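Local coordinates for protein post-proline cleaving enzyme (Rickettsia typhi, PDB 4HVT) that probably acts as a serine endopeptidase that hydrolyses oligopeptides on the carboxyl side of proline, at residues E300-W310 and A319-L330. Sequence-based numbering, arbitrary orientation.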
# COMPACT_ATOMS: atom_id res chain seq x y z
N GLU A 300 -21.99 -18.70 2.53
CA GLU A 300 -21.14 -19.76 1.95
C GLU A 300 -20.66 -19.45 0.52
O GLU A 300 -20.09 -20.31 -0.13
CB GLU A 300 -21.92 -21.10 1.97
CG GLU A 300 -22.12 -21.59 3.39
CD GLU A 300 -22.80 -22.93 3.51
OE1 GLU A 300 -22.93 -23.63 2.49
OE2 GLU A 300 -23.24 -23.29 4.66
N TYR A 301 -20.78 -18.20 0.06
CA TYR A 301 -20.40 -17.80 -1.29
C TYR A 301 -19.09 -16.99 -1.27
O TYR A 301 -18.90 -16.24 -0.30
CB TYR A 301 -21.51 -16.98 -1.94
CG TYR A 301 -22.71 -17.85 -2.24
CD1 TYR A 301 -23.57 -18.24 -1.22
CD2 TYR A 301 -22.91 -18.36 -3.50
CE1 TYR A 301 -24.61 -19.10 -1.46
CE2 TYR A 301 -23.97 -19.20 -3.75
CZ TYR A 301 -24.79 -19.59 -2.72
OH TYR A 301 -25.82 -20.47 -2.93
N VAL A 302 -18.28 -17.07 -2.31
CA VAL A 302 -17.02 -16.40 -2.43
C VAL A 302 -16.99 -15.59 -3.71
O VAL A 302 -17.66 -15.95 -4.67
CB VAL A 302 -15.82 -17.39 -2.40
CG1 VAL A 302 -15.61 -17.95 -0.99
CG2 VAL A 302 -16.06 -18.50 -3.36
N PHE A 303 -16.32 -14.44 -3.65
CA PHE A 303 -16.23 -13.50 -4.76
C PHE A 303 -14.86 -13.49 -5.33
O PHE A 303 -13.89 -13.32 -4.58
CB PHE A 303 -16.55 -12.09 -4.28
CG PHE A 303 -17.90 -11.96 -3.61
CD1 PHE A 303 -19.02 -12.09 -4.35
CD2 PHE A 303 -18.02 -11.80 -2.23
CE1 PHE A 303 -20.27 -12.02 -3.80
CE2 PHE A 303 -19.28 -11.75 -1.66
CZ PHE A 303 -20.40 -11.92 -2.44
N TRP A 304 -14.73 -13.55 -6.66
CA TRP A 304 -13.47 -13.66 -7.33
C TRP A 304 -13.41 -12.63 -8.46
O TRP A 304 -14.35 -12.46 -9.25
CB TRP A 304 -13.26 -15.06 -7.89
CG TRP A 304 -12.98 -16.08 -6.84
CD1 TRP A 304 -13.87 -16.57 -5.93
CD2 TRP A 304 -11.72 -16.74 -6.55
NE1 TRP A 304 -13.25 -17.46 -5.06
CE2 TRP A 304 -11.93 -17.60 -5.44
CE3 TRP A 304 -10.42 -16.68 -7.12
CZ2 TRP A 304 -10.91 -18.40 -4.91
CZ3 TRP A 304 -9.43 -17.47 -6.58
CH2 TRP A 304 -9.69 -18.35 -5.51
N LEU A 305 -12.28 -11.93 -8.49
CA LEU A 305 -11.97 -10.97 -9.55
C LEU A 305 -11.16 -11.65 -10.64
O LEU A 305 -10.24 -12.39 -10.34
CB LEU A 305 -11.13 -9.82 -8.98
CG LEU A 305 -10.61 -8.73 -9.92
CD1 LEU A 305 -11.80 -8.01 -10.53
CD2 LEU A 305 -9.66 -7.81 -9.20
N LEU A 306 -11.49 -11.32 -11.89
CA LEU A 306 -10.76 -11.82 -13.05
C LEU A 306 -9.73 -10.80 -13.52
O LEU A 306 -10.03 -9.65 -13.70
CB LEU A 306 -11.71 -12.19 -14.19
CG LEU A 306 -12.88 -13.12 -13.85
CD1 LEU A 306 -13.62 -13.52 -15.12
CD2 LEU A 306 -12.41 -14.34 -13.05
N ARG A 307 -8.52 -11.30 -13.77
CA ARG A 307 -7.47 -10.48 -14.39
C ARG A 307 -7.45 -10.72 -15.93
O ARG A 307 -6.94 -9.88 -16.70
CB ARG A 307 -6.11 -10.82 -13.76
CG ARG A 307 -4.94 -10.23 -14.52
CD ARG A 307 -3.68 -10.21 -13.67
NE ARG A 307 -2.48 -9.97 -14.48
CZ ARG A 307 -2.00 -8.78 -14.82
NH1 ARG A 307 -2.64 -7.68 -14.47
NH2 ARG A 307 -0.91 -8.69 -15.63
N SER A 308 -7.89 -11.91 -16.36
CA SER A 308 -7.97 -12.26 -17.77
C SER A 308 -9.37 -12.71 -18.13
O SER A 308 -10.15 -13.12 -17.24
CB SER A 308 -6.96 -13.37 -18.10
OG SER A 308 -5.65 -12.93 -17.83
N ASP A 309 -9.67 -12.68 -19.44
CA ASP A 309 -10.95 -13.24 -19.91
C ASP A 309 -11.02 -14.72 -19.54
O ASP A 309 -10.00 -15.41 -19.55
CB ASP A 309 -11.08 -13.18 -21.43
CG ASP A 309 -11.14 -11.79 -22.00
OD1 ASP A 309 -11.35 -10.79 -21.27
OD2 ASP A 309 -10.93 -11.71 -23.25
N TRP A 310 -12.21 -15.17 -19.17
CA TRP A 310 -12.45 -16.57 -18.83
C TRP A 310 -13.53 -17.15 -19.77
O TRP A 310 -14.67 -16.74 -19.67
CB TRP A 310 -12.94 -16.63 -17.40
CG TRP A 310 -13.11 -17.99 -16.82
CD1 TRP A 310 -12.78 -19.21 -17.40
CD2 TRP A 310 -13.63 -18.29 -15.53
NE1 TRP A 310 -13.09 -20.24 -16.52
CE2 TRP A 310 -13.59 -19.69 -15.36
CE3 TRP A 310 -14.13 -17.52 -14.50
CZ2 TRP A 310 -14.03 -20.31 -14.17
CZ3 TRP A 310 -14.56 -18.11 -13.34
CH2 TRP A 310 -14.48 -19.49 -13.15
N ALA A 319 -12.19 -9.97 -18.65
CA ALA A 319 -11.18 -9.48 -17.71
C ALA A 319 -11.71 -8.28 -16.94
O ALA A 319 -12.32 -7.38 -17.56
CB ALA A 319 -9.91 -9.10 -18.49
N GLY A 320 -11.52 -8.28 -15.62
CA GLY A 320 -12.03 -7.21 -14.75
C GLY A 320 -13.41 -7.42 -14.15
O GLY A 320 -13.86 -6.63 -13.33
N SER A 321 -14.07 -8.51 -14.54
CA SER A 321 -15.34 -8.91 -13.97
C SER A 321 -15.20 -9.52 -12.59
O SER A 321 -14.15 -10.03 -12.21
CB SER A 321 -16.05 -9.96 -14.88
OG SER A 321 -16.26 -9.46 -16.21
N LEU A 322 -16.29 -9.42 -11.84
CA LEU A 322 -16.40 -10.07 -10.55
C LEU A 322 -17.43 -11.18 -10.66
O LEU A 322 -18.55 -10.95 -11.08
CB LEU A 322 -16.82 -9.09 -9.47
CG LEU A 322 -16.64 -9.66 -8.03
CD1 LEU A 322 -15.18 -9.58 -7.57
CD2 LEU A 322 -17.54 -8.89 -7.04
N VAL A 323 -17.05 -12.39 -10.25
CA VAL A 323 -18.01 -13.49 -10.19
C VAL A 323 -18.18 -13.98 -8.73
O VAL A 323 -17.35 -13.65 -7.84
CB VAL A 323 -17.52 -14.70 -11.03
CG1 VAL A 323 -17.27 -14.32 -12.50
CG2 VAL A 323 -16.25 -15.30 -10.41
N ALA A 324 -19.30 -14.67 -8.48
CA ALA A 324 -19.56 -15.26 -7.23
C ALA A 324 -19.93 -16.68 -7.46
O ALA A 324 -20.51 -17.04 -8.50
CB ALA A 324 -20.72 -14.56 -6.56
N LEU A 325 -19.59 -17.50 -6.48
CA LEU A 325 -19.95 -18.93 -6.51
C LEU A 325 -19.97 -19.48 -5.09
O LEU A 325 -19.31 -19.03 -4.17
CB LEU A 325 -19.03 -19.79 -7.37
CG LEU A 325 -17.53 -19.92 -7.08
CD1 LEU A 325 -16.88 -21.07 -7.82
CD2 LEU A 325 -16.73 -18.61 -7.33
N HIS A 326 -20.71 -20.54 -4.94
CA HIS A 326 -20.66 -21.29 -3.68
C HIS A 326 -19.28 -21.89 -3.46
O HIS A 326 -18.62 -22.35 -4.42
CB HIS A 326 -21.67 -22.44 -3.67
CG HIS A 326 -21.93 -22.98 -2.30
ND1 HIS A 326 -21.36 -24.14 -1.81
CD2 HIS A 326 -22.78 -22.55 -1.33
CE1 HIS A 326 -21.78 -24.35 -0.58
NE2 HIS A 326 -22.64 -23.39 -0.25
N PHE A 327 -18.79 -21.90 -2.21
CA PHE A 327 -17.36 -22.32 -2.00
C PHE A 327 -17.09 -23.75 -2.46
O PHE A 327 -16.02 -24.01 -2.94
CB PHE A 327 -16.87 -22.13 -0.55
CG PHE A 327 -17.37 -23.22 0.39
CD1 PHE A 327 -18.60 -23.13 1.02
CD2 PHE A 327 -16.59 -24.30 0.66
CE1 PHE A 327 -19.09 -24.12 1.85
CE2 PHE A 327 -17.04 -25.31 1.49
CZ PHE A 327 -18.27 -25.24 2.08
N THR A 328 -18.09 -24.61 -2.41
CA THR A 328 -17.93 -26.03 -2.82
C THR A 328 -17.64 -26.12 -4.32
O THR A 328 -16.93 -27.03 -4.75
CB THR A 328 -19.13 -26.91 -2.50
OG1 THR A 328 -20.30 -26.40 -3.16
CG2 THR A 328 -19.29 -26.96 -0.99
N ASP A 329 -18.13 -25.18 -5.11
CA ASP A 329 -17.87 -25.18 -6.55
C ASP A 329 -16.43 -24.80 -6.86
O ASP A 329 -15.97 -25.05 -7.97
CB ASP A 329 -18.82 -24.28 -7.32
CG ASP A 329 -20.15 -24.93 -7.65
OD1 ASP A 329 -20.31 -26.16 -7.51
OD2 ASP A 329 -21.02 -24.17 -8.07
N LEU A 330 -15.69 -24.26 -5.90
CA LEU A 330 -14.25 -24.02 -6.13
C LEU A 330 -13.47 -25.27 -6.44
O LEU A 330 -12.47 -25.19 -7.13
CB LEU A 330 -13.61 -23.39 -4.92
CG LEU A 330 -14.00 -21.96 -4.60
CD1 LEU A 330 -13.47 -21.51 -3.25
CD2 LEU A 330 -13.54 -21.01 -5.68
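Glu300 and His326 run side by side at one end of this antiparallel pair, where His326 NE2 donates to Glu300 OE1 at 2.8 Å. The oxygen offers its anti lone pair and lies near the imidazole plane, although the carboxylate is turned 61° from the ring. A chi1 of -164° swings the His326 ring away from its own backbone N and points its edge at a face of Tyr301, a T-shaped pair with centroids 5.2 Å apart, while Thr328 OG1 hydrogen-bonds ND1. The Tyr301 hydroxyl hydrogen-bonds Glu382. Between strands 301-305 and 322-326, Val302 pairs with Leu325 and Trp304 with Val323, each through two backbone bonds.

Side chains then divide between the two faces. Phe303 CD1 meets Ala324 CB at 3.7 Å on the face that carries Leu305 and Leu322 and packs against strand 350-357. On the other face Leu330 CD2 comes within 3.6 Å of Trp304 NE1, a buried nitrogen with no hydrogen-bond partner, and Leu330 CD1 touches Val302 CG2. Beyond the strands, Gly320 N bonds Leu306 O from above the carbonyl plane, and Asp309 OD1 takes the N-H of Ala319 almost straight (176°).

These are the two middle strands of a four-stranded antiparallel sheet, one blade of the N-terminal beta-propeller. Held at NE2 by the carboxylate and at ND1 by Thr328, the imidazole is fixed in rotation, and the N-H it offers would probably stabilise the Glu300 carboxylate.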